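Local coordinates for ketol-acid reductoisomerase (uncultured archaeon GZfos26G2, PDB 4XDY) that catalyses the magnesium-dependent alkyl migration and NADH-preferring reduction of (S)-2-acetolactate to (R)-2,3-dihydroxy-isovalerate in branched-chain amino acid biosynthesis, at the interface of chains A and B. Sequence-based numbering; all coordinates share one arbitrary frame. Chains: chain A/B, Ketol-acid reductoisomerase.

Contact 1: the interface of chains A and B. Residues chain A 291, 294-295, 298, 305; chain B 261, 266.
Helix 257-270 of chain B presses B:Tyr261 against helix 290-300 of chain A and the start of helix 304-315, an aromatic plug seated in the neighbouring subunit of the homodimer. B:Tyr261 buries 122 Å² of its surface there. On one flank lies A:Trp295, whose CE3 comes 3.4 Å from B:Tyr261 CG, the two side chains sliding past each other in opposite directions. The methylene CB of B:Tyr261 sits over the indole's six-membered ring, 4.0 Å from its centroid in a CH-pi contact displaced toward the rim. A:Phe291 runs antiparallel to the phenol as well, its CE1 3.6 Å from B:Tyr261 CE2. The opposite ring edge belongs to A:Phe305, which crosses at about a right angle and brings CD2 to 3.7 Å from B:Tyr261 CE1. A:Glu298 lays its CG against that same edge, and a bend at chi2 (74°) turns the carboxylate toward water 1. This water bridges B:Tyr261 OH and A:Glu298 OE1, at 2.6 Å from each. A:Glu298 OE2 accepts a rather bent hydrogen bond from the backbone N of A:Phe305, 2.8 Å away, through its syn lone pair, which may help steady the carboxylate. All the helices involved belong to the C-terminal knotted region, where the two subunits interlock.

Contact 2: the interface of chains A and B. Residues chain A 87, 196, 199-200, 204, 291; chain B 255-256, 258-259, 262.
The hydroxyl OG1 of B:Thr258 donates a hydrogen bond of 2.8 Å to the carboxylate oxygen OD2 of A:Asp87, a residue of the NAD(+) site, and so ties the dimer interface to the cofactor pocket. It meets OD2 on the anti side, 18° out of the carboxylate plane, with the two side chains crossing at about a right angle. Water 2 reinforces the pair, linking the backbone N of A:Asp87 to both N and OG1 of B:Thr258. With OG1 turned to the aspartate (chi1 -56°), the methyl CG2 points elsewhere and packs against A:Leu196 CD2 at 3.7 Å. A:Glu199, a ligand of magnesium, lies alongside B:Ala259: its carboxylate carbon CD is 3.6 Å from the CB methyl. Water 3 joins A:Glu199 OE2, at 2.7 Å, to B:Thr258 O and to A:Gln200 NE2. An alanine in place of A:Glu199 would probably cost the magnesium one of its carboxylate ligands, leaving water 3 without one of its anchors and B:Ala259 facing a gap. Behind B:Ala259, its backbone N bonds B:Ser256 OG at 3.0 Å, helping to hold the hydroxyl of this probable substrate-binding residue just before helix 257-270. On the far side of water 3, the amide NE2 of A:Gln200 stands 3.2 Å above the ring plane of A:Phe291, over its centre.

Contact 3: the interface of chains A and B. Residues chain A 200-201, 278-279, 282, 291; chain B 266, 270.
In the knotted C-terminal region of this ketol-acid reductoisomerase, B:Ile270 packs against A:Cys201 and A:Lys278 while B:Val266, one turn earlier on helix 257-270, meets A:Gln200. The two apolar side chains enter a groove of chain A between helices 188-203 and 273-287. B:Ile270 reaches in with two branches. Its CD1 methyl nestles against the backbone of helix 273-287, 3.6 Å from the carbonyl O of A:Lys278, and touches A:Ala282 CB. A bend at chi2 (-54°) directs that methyl toward the helix. The other branch, CG2, approaches A:Met279 CG at 3.9 Å, the two side chains crossing at about a right angle. From the opposite wall, the thiol SG of A:Cys201 lies 3.7 Å from B:Ile270 CG1. B:Val266 straddles the end of A:Gln200: its CG2 comes 3.6 Å from the amide oxygen OE1, while CG1 touches that oxygen too and also meets A:Ala282 CB. Extended at chi2 (167°), A:Gln200 carries its amide out past the valine, which also packs against CB and CG of the glutamine. Farther out, that amide is backed by A:Phe291 of helix 290-300, which should help keep it in place against B:Val266.

Contact 1: the interface of chains A and B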
# COMPACT_ATOMS: atom_id res chain seq x y z
N PHE A 291 -17.10 1.05 -21.50
CA PHE A 291 -16.09 0.19 -21.07
C PHE A 291 -16.49 -1.27 -21.19
O PHE A 291 -15.70 -2.18 -21.62
CB PHE A 291 -15.65 0.52 -19.64
CG PHE A 291 -14.63 -0.47 -19.15
CD1 PHE A 291 -13.31 -0.35 -19.49
CD2 PHE A 291 -15.02 -1.60 -18.47
CE1 PHE A 291 -12.38 -1.33 -19.14
CE2 PHE A 291 -14.10 -2.56 -18.09
CZ PHE A 291 -12.77 -2.43 -18.43
N GLU A 294 -16.24 -2.50 -24.62
CA GLU A 294 -14.82 -2.70 -24.99
C GLU A 294 -14.23 -3.94 -24.41
O GLU A 294 -13.46 -4.64 -25.08
CB GLU A 294 -13.91 -1.51 -24.55
CG GLU A 294 -14.33 -0.24 -25.23
CD GLU A 294 -13.64 0.97 -24.63
OE1 GLU A 294 -12.89 0.89 -23.63
OE2 GLU A 294 -13.91 2.05 -25.19
N TRP A 295 -14.53 -4.26 -23.16
CA TRP A 295 -13.98 -5.47 -22.59
C TRP A 295 -14.59 -6.75 -23.19
O TRP A 295 -13.88 -7.69 -23.46
CB TRP A 295 -14.09 -5.44 -21.04
CG TRP A 295 -13.73 -6.68 -20.24
CD1 TRP A 295 -14.47 -7.22 -19.20
CD2 TRP A 295 -12.60 -7.55 -20.39
NE1 TRP A 295 -13.88 -8.32 -18.71
CE2 TRP A 295 -12.70 -8.53 -19.40
CE3 TRP A 295 -11.46 -7.53 -21.21
CZ2 TRP A 295 -11.73 -9.54 -19.28
CZ3 TRP A 295 -10.54 -8.56 -21.10
CH2 TRP A 295 -10.62 -9.50 -20.11
N GLU A 298 -12.91 -7.00 -26.48
CA GLU A 298 -11.54 -7.50 -26.33
C GLU A 298 -11.43 -9.00 -26.14
O GLU A 298 -10.58 -9.72 -26.66
CB GLU A 298 -10.88 -6.73 -25.15
CG GLU A 298 -9.52 -7.24 -24.74
CD GLU A 298 -8.42 -6.84 -25.74
OE1 GLU A 298 -8.71 -5.94 -26.54
OE2 GLU A 298 -7.37 -7.46 -25.55
N PHE A 305 -4.81 -7.16 -26.64
CA PHE A 305 -4.28 -6.02 -25.87
C PHE A 305 -3.82 -6.45 -24.49
O PHE A 305 -2.75 -6.07 -24.04
CB PHE A 305 -5.31 -4.89 -25.78
CG PHE A 305 -4.88 -3.75 -24.89
CD1 PHE A 305 -4.01 -2.78 -25.35
CD2 PHE A 305 -5.30 -3.67 -23.57
CE1 PHE A 305 -3.57 -1.75 -24.54
CE2 PHE A 305 -4.91 -2.57 -22.78
CZ PHE A 305 -4.03 -1.64 -23.25
N TYR B 261 -7.30 -6.01 -17.36
CA TYR B 261 -7.61 -5.26 -18.53
C TYR B 261 -7.85 -3.78 -18.23
O TYR B 261 -7.30 -2.87 -18.91
CB TYR B 261 -8.81 -5.87 -19.33
CG TYR B 261 -9.22 -5.02 -20.51
CD1 TYR B 261 -8.43 -4.96 -21.72
CD2 TYR B 261 -10.36 -4.28 -20.49
CE1 TYR B 261 -8.84 -4.20 -22.80
CE2 TYR B 261 -10.75 -3.49 -21.55
CZ TYR B 261 -9.96 -3.45 -22.72
OH TYR B 261 -10.35 -2.69 -23.77
N VAL B 266 -7.07 1.65 -18.98
CA VAL B 266 -7.52 2.90 -18.44
C VAL B 266 -6.51 3.60 -17.51
O VAL B 266 -6.50 4.82 -17.43
CB VAL B 266 -8.86 2.68 -17.69
CG1 VAL B 266 -9.40 3.99 -17.12
CG2 VAL B 266 -9.90 2.01 -18.58
O HOH W 1 -9.49 -3.54 -26.10

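Contact 2: the interface of chains A and B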
# COMPACT_ATOMS: atom_id res chain seq x y z
N ASP A 87 -15.16 -13.03 -15.27
CA ASP A 87 -16.35 -12.36 -15.79
C ASP A 87 -16.60 -12.65 -17.26
O ASP A 87 -17.74 -12.84 -17.69
CB ASP A 87 -16.35 -10.85 -15.57
CG ASP A 87 -16.21 -10.49 -14.11
OD1 ASP A 87 -17.19 -10.76 -13.34
OD2 ASP A 87 -15.11 -10.04 -13.69
N LEU A 196 -15.41 -1.15 -10.96
CA LEU A 196 -14.71 -0.90 -12.22
C LEU A 196 -13.92 0.39 -12.13
O LEU A 196 -12.72 0.41 -12.42
CB LEU A 196 -15.67 -0.88 -13.35
CG LEU A 196 -16.30 -2.20 -13.80
CD1 LEU A 196 -17.27 -1.94 -14.92
CD2 LEU A 196 -15.29 -3.24 -14.30
N GLU A 199 -10.78 -0.04 -9.57
CA GLU A 199 -9.66 -0.83 -10.02
C GLU A 199 -8.94 -0.07 -11.17
O GLU A 199 -7.70 -0.14 -11.24
CB GLU A 199 -10.09 -2.26 -10.41
CG GLU A 199 -11.01 -2.36 -11.57
CD GLU A 199 -11.91 -3.61 -11.58
OE1 GLU A 199 -12.13 -4.26 -10.51
OE2 GLU A 199 -12.35 -3.98 -12.71
N GLN A 200 -9.69 0.56 -12.06
CA GLN A 200 -9.13 1.27 -13.21
C GLN A 200 -8.30 2.50 -12.77
O GLN A 200 -7.20 2.74 -13.30
CB GLN A 200 -10.23 1.71 -14.14
CG GLN A 200 -10.75 0.57 -14.97
CD GLN A 200 -12.03 0.88 -15.69
OE1 GLN A 200 -12.34 2.03 -15.97
NE2 GLN A 200 -12.83 -0.18 -16.01
N CYS A 204 -5.46 -0.21 -9.21
CA CYS A 204 -4.60 -1.02 -10.08
C CYS A 204 -4.05 -0.04 -11.17
O CYS A 204 -2.86 0.18 -11.22
CB CYS A 204 -5.36 -2.18 -10.69
SG CYS A 204 -6.11 -3.27 -9.44
N PHE A 291 -17.10 1.05 -21.50
CA PHE A 291 -16.09 0.19 -21.07
C PHE A 291 -16.49 -1.27 -21.19
O PHE A 291 -15.70 -2.18 -21.62
CB PHE A 291 -15.65 0.52 -19.64
CG PHE A 291 -14.63 -0.47 -19.15
CD1 PHE A 291 -13.31 -0.35 -19.49
CD2 PHE A 291 -15.02 -1.60 -18.47
CE1 PHE A 291 -12.38 -1.33 -19.14
CE2 PHE A 291 -14.10 -2.56 -18.09
CZ PHE A 291 -12.77 -2.43 -18.43
N ILE B 255 -5.71 -10.32 -9.17
CA ILE B 255 -6.89 -9.52 -9.51
C ILE B 255 -7.59 -10.19 -10.71
O ILE B 255 -7.00 -11.05 -11.39
CB ILE B 255 -6.57 -8.06 -9.89
CG1 ILE B 255 -5.83 -7.98 -11.26
CG2 ILE B 255 -5.88 -7.36 -8.76
CD1 ILE B 255 -5.46 -6.57 -11.65
N SER B 256 -8.83 -9.83 -10.93
CA SER B 256 -9.55 -10.41 -12.04
C SER B 256 -8.97 -10.05 -13.36
O SER B 256 -8.36 -8.99 -13.50
CB SER B 256 -11.02 -10.06 -12.00
OG SER B 256 -11.27 -8.70 -12.33
N THR B 258 -10.85 -8.90 -15.65
CA THR B 258 -11.53 -7.67 -15.88
C THR B 258 -10.72 -6.47 -15.38
O THR B 258 -10.57 -5.47 -16.10
CB THR B 258 -12.93 -7.68 -15.19
OG1 THR B 258 -13.66 -8.80 -15.68
CG2 THR B 258 -13.70 -6.43 -15.43
N ALA B 259 -10.23 -6.59 -14.14
CA ALA B 259 -9.43 -5.54 -13.49
C ALA B 259 -8.11 -5.37 -14.18
O ALA B 259 -7.58 -4.24 -14.27
CB ALA B 259 -9.19 -5.91 -12.08
N GLY B 262 -8.66 -3.51 -17.22
CA GLY B 262 -8.92 -2.11 -16.86
C GLY B 262 -7.65 -1.37 -16.47
O GLY B 262 -7.48 -0.22 -16.84
O HOH W 2 -12.45 -11.68 -15.06
O HOH W 3 -11.69 -2.86 -15.07

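Contact 3: the interface of chains A and B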
# COMPACT_ATOMS: atom_id res chain seq x y z
N GLN A 200 -9.69 0.56 -12.06
CA GLN A 200 -9.13 1.27 -13.21
C GLN A 200 -8.30 2.50 -12.77
O GLN A 200 -7.20 2.74 -13.30
CB GLN A 200 -10.23 1.71 -14.14
CG GLN A 200 -10.75 0.57 -14.97
CD GLN A 200 -12.03 0.88 -15.69
OE1 GLN A 200 -12.34 2.03 -15.97
NE2 GLN A 200 -12.83 -0.18 -16.01
N CYS A 201 -8.88 3.30 -11.92
CA CYS A 201 -8.43 4.67 -11.70
C CYS A 201 -7.54 4.80 -10.45
O CYS A 201 -6.86 5.82 -10.33
CB CYS A 201 -9.58 5.63 -11.64
SG CYS A 201 -10.48 5.68 -13.23
N LYS A 278 -10.08 13.39 -15.78
CA LYS A 278 -9.90 12.11 -16.48
C LYS A 278 -10.68 11.02 -15.72
O LYS A 278 -11.39 10.18 -16.32
CB LYS A 278 -8.44 11.74 -16.60
CG LYS A 278 -7.63 12.65 -17.56
CD LYS A 278 -7.99 12.31 -19.01
CE LYS A 278 -6.87 12.77 -19.96
NZ LYS A 278 -7.02 14.22 -20.17
N MET A 279 -10.60 11.08 -14.41
CA MET A 279 -11.35 10.12 -13.56
C MET A 279 -12.86 10.20 -13.78
O MET A 279 -13.54 9.18 -13.89
CB MET A 279 -11.03 10.32 -12.08
CG MET A 279 -9.63 9.89 -11.69
SD MET A 279 -9.45 10.14 -9.89
CE MET A 279 -7.94 9.24 -9.49
N ALA A 282 -13.58 8.55 -17.10
CA ALA A 282 -13.49 7.09 -16.97
C ALA A 282 -14.76 6.52 -16.25
O ALA A 282 -15.33 5.45 -16.63
CB ALA A 282 -12.20 6.67 -16.26
N PHE A 291 -17.10 1.05 -21.50
CA PHE A 291 -16.09 0.19 -21.07
C PHE A 291 -16.49 -1.27 -21.19
O PHE A 291 -15.70 -2.18 -21.62
CB PHE A 291 -15.65 0.52 -19.64
CG PHE A 291 -14.63 -0.47 -19.15
CD1 PHE A 291 -13.31 -0.35 -19.49
CD2 PHE A 291 -15.02 -1.60 -18.47
CE1 PHE A 291 -12.38 -1.33 -19.14
CE2 PHE A 291 -14.10 -2.56 -18.09
CZ PHE A 291 -12.77 -2.43 -18.43
N VAL B 266 -7.07 1.65 -18.98
CA VAL B 266 -7.52 2.90 -18.44
C VAL B 266 -6.51 3.60 -17.51
O VAL B 266 -6.50 4.82 -17.43
CB VAL B 266 -8.86 2.68 -17.69
CG1 VAL B 266 -9.40 3.99 -17.12
CG2 VAL B 266 -9.90 2.01 -18.58
N ILE B 270 -5.58 7.93 -16.90
CA ILE B 270 -5.69 8.70 -15.69
C ILE B 270 -4.37 9.35 -15.31
O ILE B 270 -4.31 10.57 -14.99
CB ILE B 270 -6.21 7.79 -14.51
CG1 ILE B 270 -7.54 7.09 -14.89
CG2 ILE B 270 -6.34 8.53 -13.22
CD1 ILE B 270 -8.65 8.05 -15.36

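Helix 257-270 of chain B supplies partners to all three contacts, and A:Phe291 takes part in each. The C-alpha centres of contact 1 and contact 2 are about 9 Å apart, and contact 3 lies about 11 Å from either. Contact 3 shares B:Val266 with contact 1 and A:Gln200 with contact 2. Contact 2 is the nearest to the predicted active-site residue A:His112, its centre about 7 Å away, against about 12 Å for contact 1 and 14 Å for contact 3. The helix thus contributes to the dimer interface along much of its length, and its beginning probably helps shape the partner's active site, an arrangement that two-fold symmetry repeats with the chains exchanged.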